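Local coordinates for protein pyruvate kinase (Pyrobaculum aerophilum, PDB 3QTG) that catalyses the last step of glycolysis, transferring the phosphate group of phosphoenolpyruvate to ADP to give pyruvate and ATP, at residues A13-A21 and L412-P420; D183-S191 and S216-Q224. One frame throughout, in Å; residues are numbered along the deposited sequence.

Interaction 1 (13-21 with 412-420) joins two domains: strand 18-22 is the first of the eight parallel strands closed into the TIM barrel, and strand 418-422 is an outermost strand, within this chain, of the five-stranded C-terminal sheet. Interaction 2 (183-191 with 216-224) stays within the barrel domain, pairing helix 181-190, which precedes barrel strand 199-202, with helix 208-220, which follows it. Along the chain both segments of interaction 2 fall between the two of interaction 1. Their centres lie about 27 Å apart and their nearest atoms about 10 Å, without touching. One contact thus packs the barrel's outer helices, while the other fastens the barrel to the C-terminal domain.

Interaction 1: A13-A21 and L412-P420; sequences ARNLTKRVA and LSIVWALEP
Lys18, on the first strand of the TIM barrel, reaches into two consecutive beta turns of the C-terminal domain, a type I turn over Leu412-Val415 and a type II turn over Val415-Leu418, and so joins the two domains. Its CB packs on Ile414 CA at 3.8 Å. CG and CD run past the carbonyl oxygens of Ser413 and Val415, and CE comes near Val415 O and Leu418 O. With bends at chi2 (-53°) and chi4 (57°), the chain delivers NZ to three backbone oxygens. Lys18 NZ bonds Val415 O at 2.7 Å, tilted from the carbonyl plane. Lys18 NZ also bonds Leu418 O at 2.8 Å, in plane on a lone pair. The third bond, Lys18 NZ to Ser413 O at 2.9 Å, approaches from above the carbonyl plane. This triple grip probably suits a buried ammonium, the two turns and the start of the strand offering it carbonyl oxygens.

Beside it, Ala417 N donates to Leu16 O at 3.0 Å. Leu16 CB sits over the six-membered ring of Trp416 in a CH-pi contact, while the ring's NE1 is held by Pro395 O. At the exposed margin the guanidinium of poorly ordered Arg14 stacks on the Glu419 carboxylate, planes 11° apart; this long, purely electrostatic salt bridge is weakly defined, Arg14 NH1 standing 3.8 Å from Glu419 OE2 with no N-H directed at the oxygen.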
loop_
_atom_site.group_PDB
_atom_site.type_symbol
_atom_site.label_atom_id
_atom_site.label_comp_id
_atom_site.label_asym_id
_atom_site.label_seq_id
_atom_site.Cartn_x
_atom_site.Cartn_y
_atom_site.Cartn_z
ATOM N N ALA A 13 -30.664 -11.366 -3.748
ATOM C CA ALA A 13 -32.051 -11.000 -4.114
ATOM C C ALA A 13 -32.203 -10.032 -5.298
ATOM O O ALA A 13 -33.131 -10.188 -6.114
ATOM C CB ALA A 13 -32.818 -10.477 -2.893
ATOM N N ARG A 14 -31.315 -9.036 -5.384
ATOM C CA ARG A 14 -31.310 -8.086 -6.504
ATOM C C ARG A 14 -29.953 -8.059 -7.203
ATOM O O ARG A 14 -28.911 -7.968 -6.559
ATOM C CB ARG A 14 -31.716 -6.677 -6.053
ATOM C CG ARG A 14 -31.957 -5.688 -7.207
ATOM C CD ARG A 14 -32.985 -6.217 -8.218
ATOM N NE ARG A 14 -34.359 -6.150 -7.704
ATOM C CZ ARG A 14 -35.305 -5.335 -8.175
ATOM N NH1 ARG A 14 -35.044 -4.510 -9.190
ATOM N NH2 ARG A 14 -36.518 -5.346 -7.625
ATOM N N ASN A 15 -29.985 -8.141 -8.529
ATOM C CA ASN A 15 -28.761 -8.264 -9.303
ATOM C C ASN A 15 -28.006 -6.948 -9.501
ATOM O O ASN A 15 -28.594 -5.869 -9.647
ATOM C CB ASN A 15 -28.989 -9.027 -10.631
ATOM C CG ASN A 15 -29.038 -10.551 -10.437
ATOM O OD1 ASN A 15 -29.807 -11.256 -11.103
ATOM N ND2 ASN A 15 -28.221 -11.060 -9.518
ATOM N N LEU A 16 -26.685 -7.065 -9.466
ATOM C CA LEU A 16 -25.805 -5.949 -9.747
ATOM C C LEU A 16 -25.483 -6.000 -11.219
ATOM O O LEU A 16 -25.535 -4.979 -11.889
ATOM C CB LEU A 16 -24.563 -6.024 -8.872
ATOM C CG LEU A 16 -24.792 -6.091 -7.347
ATOM C CD1 LEU A 16 -23.454 -6.028 -6.627
ATOM C CD2 LEU A 16 -25.695 -4.959 -6.870
ATOM N N THR A 17 -25.199 -7.206 -11.719
ATOM C CA THR A 17 -25.073 -7.456 -13.158
ATOM C C THR A 17 -26.459 -7.402 -13.795
ATOM O O THR A 17 -27.387 -8.059 -13.342
ATOM C CB THR A 17 -24.452 -8.819 -13.451
ATOM O OG1 THR A 17 -23.279 -8.983 -12.650
ATOM C CG2 THR A 17 -24.080 -8.923 -14.927
ATOM N N LYS A 18 -26.581 -6.600 -14.844
ATOM C CA LYS A 18 -27.849 -6.432 -15.535
ATOM C C LYS A 18 -28.045 -7.450 -16.666
ATOM O O LYS A 18 -27.090 -7.937 -17.265
ATOM C CB LYS A 18 -28.006 -4.979 -16.021
ATOM C CG LYS A 18 -27.899 -3.938 -14.890
ATOM C CD LYS A 18 -28.869 -4.258 -13.754
ATOM C CE LYS A 18 -28.846 -3.212 -12.679
ATOM N NZ LYS A 18 -29.148 -1.898 -13.291
ATOM N N ARG A 19 -29.308 -7.760 -16.936
ATOM C CA ARG A 19 -29.693 -8.883 -17.788
ATOM C C ARG A 19 -30.432 -8.325 -18.995
ATOM O O ARG A 19 -31.475 -7.676 -18.854
ATOM C CB ARG A 19 -30.604 -9.843 -16.999
ATOM C CG ARG A 19 -30.024 -10.357 -15.658
ATOM C CD ARG A 19 -31.119 -10.673 -14.607
ATOM N NE ARG A 19 -31.930 -9.487 -14.317
ATOM C CZ ARG A 19 -32.968 -9.433 -13.487
ATOM N NH1 ARG A 19 -33.381 -10.507 -12.822
ATOM N NH2 ARG A 19 -33.599 -8.281 -13.318
ATOM N N VAL A 20 -29.858 -8.545 -20.176
ATOM C CA VAL A 20 -30.449 -8.104 -21.433
ATOM C C VAL A 20 -30.829 -9.319 -22.300
ATOM O O VAL A 20 -30.031 -10.242 -22.458
ATOM C CB VAL A 20 -29.493 -7.139 -22.208
ATOM C CG1 VAL A 20 -29.929 -6.959 -23.676
ATOM C CG2 VAL A 20 -29.415 -5.805 -21.498
ATOM N N ALA A 21 -32.052 -9.320 -22.827
ATOM C CA ALA A 21 -32.504 -10.373 -23.760
ATOM C C ALA A 21 -32.874 -9.787 -25.107
ATOM O O ALA A 21 -33.382 -8.674 -25.176
ATOM C CB ALA A 21 -33.677 -11.141 -23.200
ATOM N N LEU A 412 -30.649 3.926 -17.262
ATOM C CA LEU A 412 -29.855 3.449 -16.118
ATOM C C LEU A 412 -30.156 1.991 -15.755
ATOM O O LEU A 412 -29.424 1.353 -15.004
ATOM C CB LEU A 412 -30.095 4.360 -14.906
ATOM C CG LEU A 412 -29.775 5.832 -15.117
ATOM C CD1 LEU A 412 -30.078 6.600 -13.840
ATOM C CD2 LEU A 412 -28.308 6.027 -15.559
ATOM N N SER A 413 -31.227 1.472 -16.338
ATOM C CA SER A 413 -31.663 0.102 -16.124
ATOM C C SER A 413 -30.604 -0.974 -16.427
ATOM O O SER A 413 -30.621 -2.054 -15.832
ATOM C CB SER A 413 -32.892 -0.142 -16.983
ATOM O OG SER A 413 -33.577 -1.271 -16.482
ATOM N N ILE A 414 -29.694 -0.671 -17.355
ATOM C CA ILE A 414 -28.646 -1.609 -17.746
ATOM C C ILE A 414 -27.239 -1.180 -17.290
ATOM O O ILE A 414 -26.232 -1.691 -17.777
ATOM C CB ILE A 414 -28.720 -1.983 -19.277
ATOM C CG1 ILE A 414 -28.461 -0.773 -20.198
ATOM C CG2 ILE A 414 -30.090 -2.614 -19.597
ATOM C CD1 ILE A 414 -27.957 -1.196 -21.581
ATOM N N VAL A 415 -27.186 -0.237 -16.349
ATOM C CA VAL A 415 -25.936 0.174 -15.718
ATOM C C VAL A 415 -25.775 -0.620 -14.402
ATOM O O VAL A 415 -26.749 -0.824 -13.667
ATOM C CB VAL A 415 -25.896 1.728 -15.477
ATOM C CG1 VAL A 415 -24.565 2.143 -14.809
ATOM C CG2 VAL A 415 -26.055 2.501 -16.810
ATOM N N TRP A 416 -24.567 -1.098 -14.146
ATOM C CA TRP A 416 -24.186 -1.809 -12.904
ATOM C C TRP A 416 -24.847 -1.288 -11.615
ATOM O O TRP A 416 -24.710 -0.115 -11.275
ATOM C CB TRP A 416 -22.667 -1.740 -12.732
ATOM C CG TRP A 416 -22.174 -2.210 -11.387
ATOM C CD1 TRP A 416 -22.012 -1.446 -10.252
ATOM C CD2 TRP A 416 -21.761 -3.539 -11.036
ATOM N NE1 TRP A 416 -21.533 -2.209 -9.238
ATOM C CE2 TRP A 416 -21.375 -3.500 -9.671
ATOM C CE3 TRP A 416 -21.671 -4.754 -11.743
ATOM C CZ2 TRP A 416 -20.903 -4.636 -8.977
ATOM C CZ3 TRP A 416 -21.197 -5.908 -11.052
ATOM C CH2 TRP A 416 -20.814 -5.821 -9.673
ATOM N N ALA A 417 -25.546 -2.183 -10.921
ATOM C CA ALA A 417 -26.108 -1.990 -9.556
ATOM C C ALA A 417 -27.286 -1.043 -9.437
ATOM O O ALA A 417 -27.934 -0.998 -8.383
ATOM C CB ALA A 417 -25.002 -1.615 -8.512
ATOM N N LEU A 418 -27.561 -0.270 -10.485
ATOM C CA LEU A 418 -28.542 0.805 -10.375
ATOM C C LEU A 418 -29.963 0.298 -10.372
ATOM O O LEU A 418 -30.354 -0.539 -11.209
ATOM C CB LEU A 418 -28.368 1.871 -11.468
ATOM C CG LEU A 418 -27.002 2.555 -11.604
ATOM C CD1 LEU A 418 -27.146 3.728 -12.536
ATOM C CD2 LEU A 418 -26.427 2.991 -10.241
ATOM N N GLU A 419 -30.733 0.810 -9.419
ATOM C CA GLU A 419 -32.175 0.589 -9.418
ATOM C C GLU A 419 -32.915 1.914 -9.603
ATOM O O GLU A 419 -33.146 2.647 -8.641
ATOM C CB GLU A 419 -32.668 -0.156 -8.179
ATOM C CG GLU A 419 -33.991 -0.851 -8.486
ATOM C CD GLU A 419 -34.746 -1.269 -7.254
ATOM O OE1 GLU A 419 -35.907 -0.830 -7.102
ATOM O OE2 GLU A 419 -34.181 -2.021 -6.433
ATOM N N PRO A 420 -33.270 2.218 -10.858
ATOM C CA PRO A 420 -33.892 3.490 -11.163
ATOM C C PRO A 420 -35.380 3.533 -10.835
ATOM O O PRO A 420 -36.144 2.638 -11.213
ATOM C CB PRO A 420 -33.616 3.669 -12.660
ATOM C CG PRO A 420 -33.483 2.267 -13.198
ATOM C CD PRO A 420 -33.042 1.385 -12.062
#

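Interaction 2: D183-S191 and S216-Q224; sequences DVEALKAIS and SLLTELGFQ
Leu187 lies at the centre of a helix-helix contact on the outside of the TIM barrel, its side chain meeting Leu217, Leu218 and Leu221. Helices 183-190 and 216-220 run nearly parallel (27° between their directions) with axes 10.9 Å apart, as expected of neighbouring helices around an alpha/beta barrel. The three leucines approach different parts of the Leu187 side chain: Leu218 CD2 meets CG at 3.9 Å, Leu221 CD1 meets CB at 4.0 Å, and Leu217 CD2 touches CD2. Leu217 CD2 also packs against Val184 CG2 at 3.9 Å, the two side chains crossing at about a right angle one turn earlier. On the more exposed flank, Leu221 CD2 rests against Lys188 CB, reaching the alkyl base of that lysine rather than its charged end.

The next layer is set by the ends of the helices. Gly222, with positive phi (81°), leaves the helical path in a Schellman motif, whose bonds back into the last turn are Gly222 N to Thr219 O and Phe223 N to Leu218 O, the latter 2.8 Å. The reversal brings Phe223 back toward helix 183-190, with Leu218 CD2 over one face of its ring. The ring's edge meets Leu187 O and Ser191 OG close to the ring plane, so that aromatic C-H groups face oxygen atoms. Arg194 flanks the same ring and donates from its NH1 to Ser191 O. With OG beside its own backbone N (chi1 -70°), Ser191 turns its hydroxyl back along the helix and donates to Leu187 O at 2.6 Å. That same Ser191 OG lies 3.2 Å from Phe223 CE1.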
loop_
_atom_site.group_PDB
_atom_site.type_symbol
_atom_site.label_atom_id
_atom_site.label_comp_id
_atom_site.label_asym_id
_atom_site.label_seq_id
_atom_site.Cartn_x
_atom_site.Cartn_y
_atom_site.Cartn_z
ATOM N N ASP A 183 -28.125 1.300 -42.634
ATOM C CA ASP A 183 -28.314 1.764 -41.259
ATOM C C ASP A 183 -29.104 3.077 -41.259
ATOM O O ASP A 183 -30.095 3.219 -40.531
ATOM C CB ASP A 183 -26.963 1.928 -40.535
ATOM C CG ASP A 183 -26.285 0.585 -40.218
ATOM O OD1 ASP A 183 -26.962 -0.469 -40.264
ATOM O OD2 ASP A 183 -25.069 0.592 -39.919
ATOM N N VAL A 184 -28.649 4.016 -42.092
ATOM C CA VAL A 184 -29.340 5.279 -42.374
ATOM C C VAL A 184 -30.824 5.032 -42.675
ATOM O O VAL A 184 -31.688 5.694 -42.105
ATOM C CB VAL A 184 -28.656 6.039 -43.549
ATOM C CG1 VAL A 184 -29.480 7.253 -43.994
ATOM C CG2 VAL A 184 -27.235 6.469 -43.171
ATOM N N GLU A 185 -31.103 4.064 -43.553
ATOM C CA GLU A 185 -32.466 3.672 -43.909
ATOM C C GLU A 185 -33.246 3.107 -42.724
ATOM O O GLU A 185 -34.412 3.442 -42.539
ATOM C CB GLU A 185 -32.464 2.652 -45.063
ATOM C CG GLU A 185 -32.038 3.208 -46.444
ATOM C CD GLU A 185 -32.177 2.183 -47.590
ATOM O OE1 GLU A 185 -32.917 2.495 -48.557
ATOM O OE2 GLU A 185 -31.556 1.083 -47.535
ATOM N N ALA A 186 -32.609 2.240 -41.934
ATOM C CA ALA A 186 -33.258 1.620 -40.772
ATOM C C ALA A 186 -33.560 2.615 -39.651
ATOM O O ALA A 186 -34.585 2.512 -38.977
ATOM C CB ALA A 186 -32.415 0.439 -40.244
ATOM N N LEU A 187 -32.681 3.593 -39.462
ATOM C CA LEU A 187 -32.893 4.622 -38.445
ATOM C C LEU A 187 -34.032 5.607 -38.769
ATOM O O LEU A 187 -34.745 6.066 -37.862
ATOM C CB LEU A 187 -31.582 5.350 -38.131
ATOM C CG LEU A 187 -30.818 4.983 -36.838
ATOM C CD1 LEU A 187 -31.374 3.780 -36.071
ATOM C CD2 LEU A 187 -29.332 4.828 -37.085
ATOM N N LYS A 188 -34.227 5.948 -40.040
ATOM C CA LYS A 188 -35.348 6.845 -40.326
ATOM C C LYS A 188 -36.681 6.113 -40.454
ATOM O O LYS A 188 -37.728 6.676 -40.143
ATOM C CB LYS A 188 -35.085 7.857 -41.454
ATOM C CG LYS A 188 -34.098 7.466 -42.506
ATOM C CD LYS A 188 -33.405 8.720 -43.009
ATOM C CE LYS A 188 -33.007 8.586 -44.470
ATOM N NZ LYS A 188 -32.602 9.902 -45.045
ATOM N N ALA A 189 -36.628 4.843 -40.835
ATOM C CA ALA A 189 -37.807 3.980 -40.800
ATOM C C ALA A 189 -38.411 3.899 -39.401
ATOM O O ALA A 189 -39.625 3.759 -39.248
ATOM C CB ALA A 189 -37.452 2.581 -41.296
ATOM N N ILE A 190 -37.553 3.992 -38.384
ATOM C CA ILE A 190 -37.946 3.770 -36.987
ATOM C C ILE A 190 -38.039 5.087 -36.204
ATOM O O ILE A 190 -38.558 5.122 -35.093
ATOM C CB ILE A 190 -37.021 2.690 -36.321
ATOM C CG1 ILE A 190 -37.587 1.288 -36.563
ATOM C CG2 ILE A 190 -36.818 2.907 -34.835
ATOM C CD1 ILE A 190 -36.932 0.547 -37.728
ATOM N N SER A 191 -37.577 6.169 -36.830
ATOM C CA SER A 191 -37.644 7.524 -36.265
ATOM C C SER A 191 -38.981 8.026 -35.701
ATOM O O SER A 191 -38.962 8.874 -34.806
ATOM C CB SER A 191 -37.093 8.550 -37.262
ATOM O OG SER A 191 -35.687 8.389 -37.393
ATOM N N SER A 216 -24.026 12.091 -35.110
ATOM C CA SER A 216 -24.591 13.212 -35.890
ATOM C C SER A 216 -25.877 12.820 -36.595
ATOM O O SER A 216 -26.826 13.592 -36.616
ATOM C CB SER A 216 -23.608 13.723 -36.947
ATOM O OG SER A 216 -22.289 13.761 -36.459
ATOM N N LEU A 217 -25.896 11.631 -37.192
ATOM C CA LEU A 217 -27.115 11.107 -37.785
ATOM C C LEU A 217 -28.263 10.970 -36.771
ATOM O O LEU A 217 -29.399 11.359 -37.073
ATOM C CB LEU A 217 -26.856 9.774 -38.494
ATOM C CG LEU A 217 -28.119 9.136 -39.088
ATOM C CD1 LEU A 217 -28.690 10.001 -40.226
ATOM C CD2 LEU A 217 -27.866 7.690 -39.542
ATOM N N LEU A 218 -27.969 10.417 -35.588
ATOM C CA LEU A 218 -28.980 10.214 -34.542
ATOM C C LEU A 218 -29.539 11.543 -34.061
ATOM O O LEU A 218 -30.745 11.675 -33.842
ATOM C CB LEU A 218 -28.421 9.405 -33.360
ATOM C CG LEU A 218 -28.112 7.912 -33.594
ATOM C CD1 LEU A 218 -27.311 7.289 -32.436
ATOM C CD2 LEU A 218 -29.390 7.116 -33.858
ATOM N N THR A 219 -28.653 12.523 -33.920
ATOM C CA THR A 219 -29.018 13.896 -33.594
ATOM C C THR A 219 -29.872 14.537 -34.703
ATOM O O THR A 219 -30.937 15.099 -34.421
ATOM C CB THR A 219 -27.762 14.732 -33.307
ATOM O OG1 THR A 219 -27.047 14.127 -32.222
ATOM C CG2 THR A 219 -28.125 16.180 -32.922
ATOM N N GLU A 220 -29.418 14.432 -35.954
ATOM C CA GLU A 220 -30.187 14.925 -37.107
ATOM C C GLU A 220 -31.630 14.399 -37.099
ATOM O O GLU A 220 -32.569 15.118 -37.456
ATOM C CB GLU A 220 -29.499 14.534 -38.424
ATOM C CG GLU A 220 -30.198 15.064 -39.691
ATOM C CD GLU A 220 -30.067 14.128 -40.903
ATOM O OE1 GLU A 220 -29.063 13.383 -40.997
ATOM O OE2 GLU A 220 -30.972 14.145 -41.774
ATOM N N LEU A 221 -31.793 13.151 -36.669
ATOM C CA LEU A 221 -33.076 12.454 -36.753
ATOM C C LEU A 221 -33.909 12.581 -35.485
ATOM O O LEU A 221 -34.995 12.012 -35.389
ATOM C CB LEU A 221 -32.856 10.984 -37.118
ATOM C CG LEU A 221 -32.406 10.714 -38.550
ATOM C CD1 LEU A 221 -31.967 9.269 -38.705
ATOM C CD2 LEU A 221 -33.518 11.073 -39.562
ATOM N N GLY A 222 -33.400 13.347 -34.526
ATOM C CA GLY A 222 -34.110 13.619 -33.272
ATOM C C GLY A 222 -34.030 12.531 -32.207
ATOM O O GLY A 222 -34.810 12.542 -31.261
ATOM N N PHE A 223 -33.111 11.582 -32.358
ATOM C CA PHE A 223 -32.897 10.581 -31.314
ATOM C C PHE A 223 -32.190 11.197 -30.119
ATOM O O PHE A 223 -31.340 12.080 -30.280
ATOM C CB PHE A 223 -32.063 9.403 -31.824
ATOM C CG PHE A 223 -32.833 8.427 -32.666
ATOM C CD1 PHE A 223 -33.154 8.729 -33.991
ATOM C CD2 PHE A 223 -33.233 7.205 -32.140
ATOM C CE1 PHE A 223 -33.856 7.828 -34.776
ATOM C CE2 PHE A 223 -33.938 6.294 -32.921
ATOM C CZ PHE A 223 -34.248 6.612 -34.250
ATOM N N GLN A 224 -32.538 10.719 -28.928
ATOM C CA GLN A 224 -31.781 11.037 -27.713
ATOM C C GLN A 224 -31.302 9.737 -27.074
ATOM O O GLN A 224 -31.681 9.397 -25.959
ATOM C CB GLN A 224 -32.631 11.852 -26.736
ATOM C CG GLN A 224 -33.057 13.211 -27.275
ATOM C CD GLN A 224 -34.222 13.811 -26.510
ATOM O OE1 GLN A 224 -35.081 14.475 -27.091
ATOM N NE2 GLN A 224 -34.264 13.574 -25.208
#